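Local coordinates for hemolysin-related protein (Vibrio cholerae serotype O1, PDB 6MLT) that probably acts as a secreted biofilm matrix adhesin, binding calcium and sodium ions and, through a beta-prism lectin domain, probably carbohydrate, at residues Gly487-Leu492 / Ser605-Val610; Ser479-Thr484 / Lys564-Ala569; Gly301-Ala306 / Asn411-Glu416. One frame throughout, in Å; residues are numbered along the deposited sequence.

Contact 1: Gly487-Leu492 / Ser605-Val610; sequences GIDEVL and SATIRV. With NA (sodium ion), chain H.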
loop_
_atom_site.group_PDB
_atom_site.type_symbol
_atom_site.label_atom_id
_atom_site.label_comp_id
_atom_site.label_asym_id
_atom_site.label_seq_id
_atom_site.Cartn_x
_atom_site.Cartn_y
_atom_site.Cartn_z
ATOM N N GLY A 487 -4.162 -15.661 -0.975
ATOM C CA GLY A 487 -3.129 -14.679 -0.715
ATOM C C GLY A 487 -2.735 -13.832 -1.906
ATOM O O GLY A 487 -1.901 -12.928 -1.751
ATOM N N ILE A 488 -3.311 -14.088 -3.081
ATOM C CA ILE A 488 -3.021 -13.343 -4.302
ATOM C C ILE A 488 -4.264 -12.549 -4.684
ATOM O O ILE A 488 -5.358 -13.112 -4.781
ATOM C CB ILE A 488 -2.598 -14.286 -5.445
ATOM C CG1 ILE A 488 -1.422 -15.162 -4.995
ATOM C CG2 ILE A 488 -2.237 -13.479 -6.699
ATOM C CD1 ILE A 488 -0.975 -16.186 -6.030
ATOM N N ASP A 489 -4.097 -11.247 -4.905
ATOM C CA ASP A 489 -5.231 -10.396 -5.241
ATOM C C ASP A 489 -5.714 -10.680 -6.657
ATOM O O ASP A 489 -4.917 -10.927 -7.568
ATOM C CB ASP A 489 -4.856 -8.917 -5.126
ATOM C CG ASP A 489 -4.887 -8.394 -3.687
ATOM O OD1 ASP A 489 -5.227 -9.160 -2.759
ATOM O OD2 ASP A 489 -4.570 -7.198 -3.492
ATOM N N GLU A 490 -7.035 -10.667 -6.821
ATOM C CA GLU A 490 -7.683 -10.527 -8.112
ATOM C C GLU A 490 -7.869 -9.040 -8.430
ATOM O O GLU A 490 -7.719 -8.168 -7.569
ATOM C CB GLU A 490 -9.029 -11.262 -8.118
ATOM C CG GLU A 490 -8.931 -12.789 -8.224
ATOM C CD GLU A 490 -8.472 -13.481 -6.938
ATOM O OE1 GLU A 490 -9.106 -13.275 -5.879
ATOM O OE2 GLU A 490 -7.474 -14.239 -6.986
ATOM N N VAL A 491 -8.192 -8.757 -9.692
ATOM C CA VAL A 491 -8.399 -7.403 -10.188
ATOM C C VAL A 491 -9.887 -7.184 -10.426
ATOM O O VAL A 491 -10.569 -8.028 -11.024
ATOM C CB VAL A 491 -7.619 -7.153 -11.495
ATOM C CG1 VAL A 491 -7.700 -5.677 -11.886
ATOM C CG2 VAL A 491 -6.176 -7.607 -11.357
ATOM N N LEU A 492 -10.382 -6.033 -9.979
ATOM C CA LEU A 492 -11.765 -5.632 -10.187
ATOM C C LEU A 492 -11.776 -4.522 -11.224
ATOM O O LEU A 492 -11.111 -3.499 -11.039
ATOM C CB LEU A 492 -12.412 -5.153 -8.888
ATOM C CG LEU A 492 -12.568 -6.166 -7.759
ATOM C CD1 LEU A 492 -11.245 -6.414 -7.047
ATOM C CD2 LEU A 492 -13.608 -5.661 -6.781
ATOM N N SER A 605 -5.973 -1.756 -2.820
ATOM C CA SER A 605 -6.373 -3.122 -2.512
ATOM C C SER A 605 -7.173 -3.159 -1.214
ATOM O O SER A 605 -6.821 -2.490 -0.235
ATOM C CB SER A 605 -5.162 -4.047 -2.370
ATOM O OG SER A 605 -5.583 -5.312 -1.894
ATOM N N ALA A 606 -8.235 -3.961 -1.207
ATOM C CA ALA A 606 -9.045 -4.175 -0.017
ATOM C C ALA A 606 -8.515 -5.286 0.880
ATOM O O ALA A 606 -9.069 -5.502 1.964
ATOM C CB ALA A 606 -10.489 -4.501 -0.418
ATOM N N THR A 607 -7.474 -6.001 0.463
ATOM C CA THR A 607 -7.050 -7.202 1.174
ATOM C C THR A 607 -6.210 -6.836 2.391
ATOM O O THR A 607 -5.171 -6.183 2.262
ATOM C CB THR A 607 -6.252 -8.116 0.249
ATOM O OG1 THR A 607 -7.041 -8.441 -0.900
ATOM C CG2 THR A 607 -5.846 -9.414 0.979
ATOM N N ILE A 608 -6.642 -7.281 3.569
ATOM C CA ILE A 608 -5.852 -7.078 4.781
ATOM C C ILE A 608 -4.656 -8.018 4.731
ATOM O O ILE A 608 -4.815 -9.234 4.578
ATOM C CB ILE A 608 -6.696 -7.317 6.041
ATOM C CG1 ILE A 608 -7.814 -6.278 6.131
ATOM C CG2 ILE A 608 -5.813 -7.276 7.304
ATOM C CD1 ILE A 608 -8.801 -6.524 7.275
ATOM N N ARG A 609 -3.454 -7.459 4.850
ATOM C CA ARG A 609 -2.222 -8.235 4.788
ATOM C C ARG A 609 -1.336 -7.904 5.977
ATOM O O ARG A 609 -1.199 -6.736 6.353
ATOM C CB ARG A 609 -1.446 -7.966 3.497
ATOM C CG ARG A 609 -1.977 -8.728 2.321
ATOM C CD ARG A 609 -1.088 -8.598 1.094
ATOM N NE ARG A 609 -1.554 -9.513 0.060
ATOM C CZ ARG A 609 -2.468 -9.211 -0.855
ATOM N NH1 ARG A 609 -3.008 -7.995 -0.891
ATOM N NH2 ARG A 609 -2.831 -10.128 -1.745
ATOM N N VAL A 610 -0.742 -8.942 6.556
ATOM C CA VAL A 610 0.270 -8.814 7.603
ATOM C C VAL A 610 1.637 -8.736 6.931
ATOM O O VAL A 610 1.924 -9.547 6.040
ATOM C CB VAL A 610 0.204 -9.991 8.589
ATOM C CG1 VAL A 610 1.292 -9.869 9.655
ATOM C CG2 VAL A 610 -1.175 -10.068 9.229
HETATM NA NA NA H . -6.885 -14.726 -4.821
HETATM O O HOH W 1 -1.211 -12.127 0.816
#
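On the flank of a sodium-binding loop of the beta-propeller, the carboxylate of Asp489 is gripped by Ser605, Thr607 and Arg609 of the C-terminal tail. Ser605 OG donates to Asp489 OD2 at 2.7 Å, from the syn side but tilted 29° out of the carboxylate plane, and Arg609 NH1 reaches the same oxygen from the opposite face at 3.1 Å. Asp489 OD1 takes the proton of Thr607 OG1 at 2.7 Å from above the carboxylate plane. Asp489 OD1 also accepts a weak bond from Arg609 NH2 at 2.8 Å, part of the salt bridge. Carboxylate and guanidinium approach tip to tip, planes 58° apart, so the two-pronged bridge is not coplanar: NH1 takes OD2 and NH2 takes OD1. Asp489 OD2 has a further partner in Ser280, bringing a second loop onto this buried group.

The loop behind this carboxylate supplies ligands at alternate positions, four side chains and one backbone carbonyl, as in calcium-binding loops of EF-hand type. Ile488 O binds the sodium at 2.2 Å and Glu490 binds it closely through OE2 and more distantly through OE1, while Asp482, Thr484 and Asp486 complete the site. Asp489, between the two ligands, has its side chain directed to the tail instead.

Arg609 also holds the loop backbone: its NH2 donates to Gly487 O at 3.0 Å, nearly straight at 170° and in the guanidinium plane. A water accepts from Arg609 NE and donates to Gly487 O. Within the tail, Ser605 OG accepts from Thr607 N at 3.1 Å, an ST turn joining the two hydroxyl donors.

Contact 2: Ser479-Thr484 / Lys564-Ala569; sequences SAYDFT and KPWRNA. With NA (sodium ion), chain H; GOL (glycerol), chain K.
Trp566, following Pro565 whose O accepts from O1 of a glycerol probably left from crystallisation, is the first residue of 564-569 to pack closely on the 479-484 segment, with both its ring and its CB. Phe483 points an edge at the indole: Phe483 CD1 lies 3.6 Å from Trp566 CE2. The centroids of the phenyl and the six-membered indole ring are 4.9 Å apart and the planes meet at 80°, a T-shaped (edge-to-face) stack. The side chain of Tyr481 crosses that of Trp566 at about a right angle, its CE2 coming 4.0 Å from Trp566 CB.

Tyr481 has CG anti to its backbone N (chi1 171°), and the far end of its ring brings OH to Arg567 O at 2.7 Å, a hydrogen bond that arrives 37° above the carbonyl plane. One water, 2.8 Å from Arg567 O, links it to Asp482 O; another accepts from Arg567 N at 3.1 Å and donates to Phe483 O. The Arg567 side chain holds the same glycerol, its NE donating to glycerol O2 at 2.9 Å, and the glycerol also reaches Thr484 O weakly. Past Asn568, whose backbone pairs with Ile608, Ala569 CB meets Tyr481 CE1 at 3.8 Å, and Val526 touches both of these side chains.

The packed aromatic pair sits where strand 478-481 runs into a metal loop: Asp482 OD1 and Thr484 OG1 bind sodium with Asp486, Ile488 and Glu490. A strand leading into an Asp-rich, ion-binding loop and then an antiparallel partner strand is consistent with an FG-GAP-like propeller blade, as assigned earlier in the chain.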
loop_
_atom_site.group_PDB
_atom_site.type_symbol
_atom_site.label_atom_id
_atom_site.label_comp_id
_atom_site.label_asym_id
_atom_site.label_seq_id
_atom_site.Cartn_x
_atom_site.Cartn_y
_atom_site.Cartn_z
ATOM N N SER A 479 -9.546 -1.804 -8.952
ATOM C CA SER A 479 -9.137 -2.045 -7.574
ATOM C C SER A 479 -8.742 -3.509 -7.452
ATOM O O SER A 479 -8.789 -4.268 -8.424
ATOM C CB SER A 479 -10.246 -1.672 -6.584
ATOM O OG SER A 479 -11.340 -2.558 -6.701
ATOM N N ALA A 480 -8.350 -3.906 -6.244
ATOM C CA ALA A 480 -7.811 -5.239 -6.011
ATOM C C ALA A 480 -8.423 -5.831 -4.752
ATOM O O ALA A 480 -8.734 -5.113 -3.797
ATOM C CB ALA A 480 -6.288 -5.205 -5.871
ATOM N N TYR A 481 -8.578 -7.153 -4.757
ATOM C CA TYR A 481 -9.052 -7.897 -3.598
ATOM C C TYR A 481 -8.828 -9.386 -3.846
ATOM O O TYR A 481 -8.932 -9.859 -4.983
ATOM C CB TYR A 481 -10.535 -7.623 -3.311
ATOM C CG TYR A 481 -11.099 -8.539 -2.243
ATOM C CD1 TYR A 481 -10.602 -8.506 -0.944
ATOM C CD2 TYR A 481 -12.107 -9.452 -2.537
ATOM C CE1 TYR A 481 -11.091 -9.360 0.036
ATOM C CE2 TYR A 481 -12.609 -10.310 -1.561
ATOM C CZ TYR A 481 -12.092 -10.261 -0.281
ATOM O OH TYR A 481 -12.580 -11.104 0.692
ATOM N N ASP A 482 -8.530 -10.115 -2.769
ATOM C CA ASP A 482 -8.314 -11.564 -2.818
ATOM C C ASP A 482 -9.642 -12.252 -2.523
ATOM O O ASP A 482 -9.954 -12.585 -1.380
ATOM C CB ASP A 482 -7.237 -11.982 -1.821
ATOM C CG ASP A 482 -7.006 -13.482 -1.797
ATOM O OD1 ASP A 482 -7.487 -14.184 -2.716
ATOM O OD2 ASP A 482 -6.360 -13.964 -0.848
ATOM N N PHE A 483 -10.437 -12.463 -3.576
ATOM C CA PHE A 483 -11.698 -13.190 -3.441
ATOM C C PHE A 483 -11.469 -14.652 -3.080
ATOM O O PHE A 483 -12.232 -15.231 -2.297
ATOM C CB PHE A 483 -12.496 -13.127 -4.744
ATOM C CG PHE A 483 -13.126 -11.801 -5.022
ATOM C CD1 PHE A 483 -14.345 -11.471 -4.459
ATOM C CD2 PHE A 483 -12.527 -10.905 -5.892
ATOM C CE1 PHE A 483 -14.939 -10.251 -4.734
ATOM C CE2 PHE A 483 -13.115 -9.690 -6.170
ATOM C CZ PHE A 483 -14.324 -9.362 -5.591
ATOM N N THR A 484 -10.455 -15.277 -3.672
ATOM C CA THR A 484 -10.303 -16.722 -3.558
ATOM C C THR A 484 -9.645 -17.142 -2.255
ATOM O O THR A 484 -9.768 -18.306 -1.868
ATOM C CB THR A 484 -9.483 -17.279 -4.725
ATOM O OG1 THR A 484 -8.155 -16.746 -4.673
ATOM C CG2 THR A 484 -10.137 -16.930 -6.064
ATOM N N LYS A 564 -18.061 -20.138 0.932
ATOM C CA LYS A 564 -16.980 -19.370 0.316
ATOM C C LYS A 564 -17.112 -17.908 0.721
ATOM O O LYS A 564 -17.345 -17.027 -0.117
ATOM C CB LYS A 564 -16.988 -19.518 -1.206
ATOM C CG LYS A 564 -16.603 -20.913 -1.687
ATOM C CD LYS A 564 -16.558 -20.969 -3.208
ATOM C CE LYS A 564 -15.896 -22.245 -3.705
ATOM N NZ LYS A 564 -15.813 -22.292 -5.195
ATOM N N PRO A 565 -16.931 -17.610 2.001
ATOM C CA PRO A 565 -16.969 -16.213 2.433
ATOM C C PRO A 565 -15.821 -15.424 1.830
ATOM O O PRO A 565 -14.767 -15.968 1.490
ATOM C CB PRO A 565 -16.842 -16.305 3.955
ATOM C CG PRO A 565 -16.117 -17.587 4.194
ATOM C CD PRO A 565 -16.601 -18.524 3.107
ATOM N N TRP A 566 -16.048 -14.122 1.690
ATOM C CA TRP A 566 -15.024 -13.193 1.218
ATOM C C TRP A 566 -14.312 -12.640 2.447
ATOM O O TRP A 566 -14.771 -11.676 3.066
ATOM C CB TRP A 566 -15.647 -12.095 0.364
ATOM C CG TRP A 566 -16.178 -12.599 -0.953
ATOM C CD1 TRP A 566 -15.903 -13.805 -1.548
ATOM C CD2 TRP A 566 -17.076 -11.915 -1.835
ATOM N NE1 TRP A 566 -16.573 -13.904 -2.747
ATOM C CE2 TRP A 566 -17.304 -12.761 -2.942
ATOM C CE3 TRP A 566 -17.717 -10.673 -1.794
ATOM C CZ2 TRP A 566 -18.140 -12.397 -3.998
ATOM C CZ3 TRP A 566 -18.545 -10.317 -2.845
ATOM C CH2 TRP A 566 -18.749 -11.175 -3.931
ATOM N N ARG A 567 -13.181 -13.251 2.785
ATOM C CA ARG A 567 -12.480 -13.019 4.039
ATOM C C ARG A 567 -11.417 -11.926 3.907
ATOM O O ARG A 567 -10.979 -11.571 2.808
ATOM C CB ARG A 567 -11.811 -14.311 4.512
ATOM C CG ARG A 567 -12.763 -15.475 4.709
ATOM C CD ARG A 567 -12.030 -16.711 5.231
ATOM N NE ARG A 567 -11.096 -17.241 4.235
ATOM C CZ ARG A 567 -9.769 -17.224 4.325
ATOM N NH1 ARG A 567 -9.145 -16.717 5.390
ATOM N NH2 ARG A 567 -9.048 -17.738 3.338
ATOM N N ASN A 568 -11.014 -11.392 5.062
ATOM C CA ASN A 568 -9.837 -10.524 5.176
ATOM C C ASN A 568 -9.966 -9.254 4.332
ATOM O O ASN A 568 -9.000 -8.801 3.715
ATOM C CB ASN A 568 -8.566 -11.289 4.806
ATOM C CG ASN A 568 -8.249 -12.396 5.785
ATOM O OD1 ASN A 568 -8.611 -12.326 6.959
ATOM N ND2 ASN A 568 -7.566 -13.421 5.309
ATOM N N ALA A 569 -11.153 -8.657 4.325
ATOM C CA ALA A 569 -11.382 -7.396 3.632
ATOM C C ALA A 569 -11.432 -6.230 4.615
ATOM O O ALA A 569 -11.914 -6.359 5.747
ATOM C CB ALA A 569 -12.686 -7.435 2.837
HETATM NA NA NA H . -6.885 -14.726 -4.821
HETATM C C1 GOL K . -13.227 -19.242 0.368
HETATM O O1 GOL K . -13.959 -18.040 0.311
HETATM C C2 GOL K . -11.772 -18.884 0.597
HETATM O O2 GOL K . -11.749 -17.806 1.490
HETATM C C3 GOL K . -11.005 -20.045 1.208
HETATM O O3 GOL K . -9.637 -19.721 1.199
HETATM O O HOH W 2 -9.560 -13.257 1.130
HETATM O O HOH W 3 -11.695 -14.843 0.623
#

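Contact 3: Gly301-Ala306 / Asn411-Glu416; sequences GYTDWA and NVWSKE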
loop_
_atom_site.group_PDB
_atom_site.type_symbol
_atom_site.label_atom_id
_atom_site.label_comp_id
_atom_site.label_asym_id
_atom_site.label_seq_id
_atom_site.Cartn_x
_atom_site.Cartn_y
_atom_site.Cartn_z
ATOM N N GLY A 301 34.156 -25.551 15.459
ATOM C CA GLY A 301 34.531 -25.195 16.813
ATOM C C GLY A 301 34.129 -26.266 17.814
ATOM O O GLY A 301 34.134 -27.465 17.507
ATOM N N TYR A 302 33.772 -25.818 19.016
ATOM C CA TYR A 302 33.655 -26.683 20.188
ATOM C C TYR A 302 32.296 -26.454 20.838
ATOM O O TYR A 302 32.025 -25.363 21.350
ATOM C CB TYR A 302 34.801 -26.394 21.159
ATOM C CG TYR A 302 36.144 -26.437 20.464
ATOM C CD1 TYR A 302 36.652 -25.317 19.816
ATOM C CD2 TYR A 302 36.885 -27.610 20.427
ATOM C CE1 TYR A 302 37.864 -25.363 19.167
ATOM C CE2 TYR A 302 38.095 -27.668 19.775
ATOM C CZ TYR A 302 38.583 -26.543 19.146
ATOM O OH TYR A 302 39.792 -26.599 18.500
ATOM N N THR A 303 31.446 -27.481 20.815
ATOM C CA THR A 303 30.061 -27.371 21.256
ATOM C C THR A 303 29.841 -27.870 22.678
ATOM O O THR A 303 28.723 -27.741 23.193
ATOM C CB THR A 303 29.142 -28.164 20.316
ATOM O OG1 THR A 303 29.588 -29.525 20.260
ATOM C CG2 THR A 303 29.153 -27.568 18.910
ATOM N N ASP A 304 30.855 -28.447 23.312
ATOM C CA ASP A 304 30.677 -29.014 24.643
ATOM C C ASP A 304 30.209 -27.947 25.625
ATOM O O ASP A 304 30.750 -26.836 25.662
ATOM C CB ASP A 304 31.981 -29.643 25.133
ATOM C CG ASP A 304 32.250 -31.001 24.511
ATOM O OD1 ASP A 304 31.392 -31.501 23.754
ATOM O OD2 ASP A 304 33.326 -31.567 24.784
ATOM N N TRP A 305 29.190 -28.290 26.415
ATOM C CA TRP A 305 28.715 -27.450 27.516
ATOM C C TRP A 305 28.169 -26.116 27.024
ATOM O O TRP A 305 28.186 -25.116 27.747
ATOM C CB TRP A 305 29.821 -27.223 28.548
ATOM C CG TRP A 305 30.277 -28.485 29.215
ATOM C CD1 TRP A 305 31.397 -29.211 28.924
ATOM C CD2 TRP A 305 29.620 -29.174 30.284
ATOM N NE1 TRP A 305 31.477 -30.306 29.747
ATOM C CE2 TRP A 305 30.398 -30.307 30.592
ATOM C CE3 TRP A 305 28.450 -28.942 31.012
ATOM C CZ2 TRP A 305 30.045 -31.205 31.596
ATOM C CZ3 TRP A 305 28.100 -29.835 32.008
ATOM C CH2 TRP A 305 28.895 -30.953 32.291
ATOM N N ALA A 306 27.654 -26.092 25.801
ATOM C CA ALA A 306 27.094 -24.884 25.224
ATOM C C ALA A 306 25.845 -25.255 24.447
ATOM O O ALA A 306 25.804 -26.301 23.797
ATOM C CB ALA A 306 28.109 -24.185 24.310
ATOM N N ASN A 411 24.135 -20.256 13.521
ATOM C CA ASN A 411 23.985 -20.880 14.827
ATOM C C ASN A 411 25.254 -20.608 15.622
ATOM O O ASN A 411 26.365 -20.693 15.087
ATOM C CB ASN A 411 23.734 -22.383 14.704
ATOM C CG ASN A 411 22.355 -22.705 14.155
ATOM O OD1 ASN A 411 21.387 -21.999 14.425
ATOM N ND2 ASN A 411 22.266 -23.776 13.376
ATOM N N VAL A 412 25.084 -20.248 16.893
ATOM C CA VAL A 412 26.181 -19.784 17.737
ATOM C C VAL A 412 26.173 -20.590 19.028
ATOM O O VAL A 412 25.125 -20.739 19.666
ATOM C CB VAL A 412 26.060 -18.277 18.032
ATOM C CG1 VAL A 412 27.217 -17.789 18.895
ATOM C CG2 VAL A 412 25.994 -17.485 16.723
ATOM N N TRP A 413 27.333 -21.123 19.397
ATOM C CA TRP A 413 27.531 -21.826 20.659
ATOM C C TRP A 413 28.460 -20.995 21.532
ATOM O O TRP A 413 29.550 -20.614 21.086
ATOM C CB TRP A 413 28.165 -23.202 20.446
ATOM C CG TRP A 413 27.308 -24.272 19.814
ATOM C CD1 TRP A 413 26.766 -25.363 20.437
ATOM C CD2 TRP A 413 26.932 -24.373 18.435
ATOM N NE1 TRP A 413 26.071 -26.129 19.534
ATOM C CE2 TRP A 413 26.158 -25.545 18.297
ATOM C CE3 TRP A 413 27.175 -23.589 17.304
ATOM C CZ2 TRP A 413 25.617 -25.942 17.079
ATOM C CZ3 TRP A 413 26.645 -23.985 16.099
ATOM C CH2 TRP A 413 25.874 -25.149 15.992
ATOM N N SER A 414 28.052 -20.740 22.773
ATOM C CA SER A 414 28.908 -20.054 23.737
ATOM C C SER A 414 28.750 -20.723 25.091
ATOM O O SER A 414 27.647 -20.760 25.644
ATOM C CB SER A 414 28.569 -18.569 23.841
ATOM O OG SER A 414 29.423 -17.928 24.783
ATOM N N LYS A 415 29.852 -21.229 25.630
ATOM C CA LYS A 415 29.846 -21.863 26.940
ATOM C C LYS A 415 29.839 -20.815 28.050
ATOM O O LYS A 415 30.574 -19.824 27.995
ATOM C CB LYS A 415 31.070 -22.763 27.088
ATOM C CG LYS A 415 31.135 -23.515 28.410
ATOM C CD LYS A 415 32.386 -24.377 28.485
ATOM C CE LYS A 415 32.531 -25.051 29.843
ATOM N NZ LYS A 415 33.661 -26.018 29.854
ATOM N N GLU A 416 29.013 -21.054 29.068
ATOM C CA GLU A 416 28.924 -20.177 30.230
ATOM C C GLU A 416 29.522 -20.768 31.496
ATOM O O GLU A 416 30.057 -20.018 32.316
ATOM C CB GLU A 416 27.460 -19.820 30.519
ATOM C CG GLU A 416 26.756 -19.082 29.397
ATOM C CD GLU A 416 25.327 -18.719 29.755
ATOM O OE1 GLU A 416 24.894 -19.055 30.877
ATOM O OE2 GLU A 416 24.636 -18.098 28.918
HETATM O O HOH W 4 27.625 -23.480 29.817
#
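A type II beta turn of the beta-prism lectin domain, Thr303 to Ala306, lies against Trp413 of strand 405-413 and the nearby Lys415. Asp304 and Trp305 have the backbone angles of type II, and Ala306 N to Thr303 O closes the turn at 3.3 Å. Its first residue sets a methyl on the indole: Thr303 CG2 stands 3.5 Å from the centroid of the five-membered ring of Trp413 and 13° off the ring normal, a CH-pi contact over the face. Ala306 O approaches the same ring at its edge, 3.6 Å from Trp413 CD1.

Strand 405-413 lies in a four-stranded antiparallel sheet of the prism, and the turn is in the connection between that sheet's outermost strands, 295-301 and 309-312. Ala306 CB packs on Trp413 CB at 4.0 Å and Ser414 C at 3.6 Å. Beyond it Lys415 leaves the backbone with CG anti to N (chi1 -178°) and stays extended, running alongside the poorly ordered Trp305; Lys415 CE is 3.7 Å from Trp305 CB. A water donates to Trp305 O at 2.7 Å and accepts from Glu416 N at 2.9 Å. The backbone N of Lys415 is itself taken by Asn427 OD1.

In the fold
From the N terminus, contact 3 comes first: it closes a loop of about a hundred residues inside the prism, which is inserted between strands 277-279 and 443-448 of one propeller sheet. It is finished before the others begin, and its nearest atoms lie about 24 Å from contact 1 and about 32 Å from contact 2. The remaining two cross. Segment 479-484 opens contact 2 and 487-492 opens contact 1; 564-569 then closes contact 2 before 605-610 closes contact 1. Their centres are 7 Å apart on neighbouring strands flanking one sodium loop, so two successive parts of the C-terminal tail are fastened to the same blade.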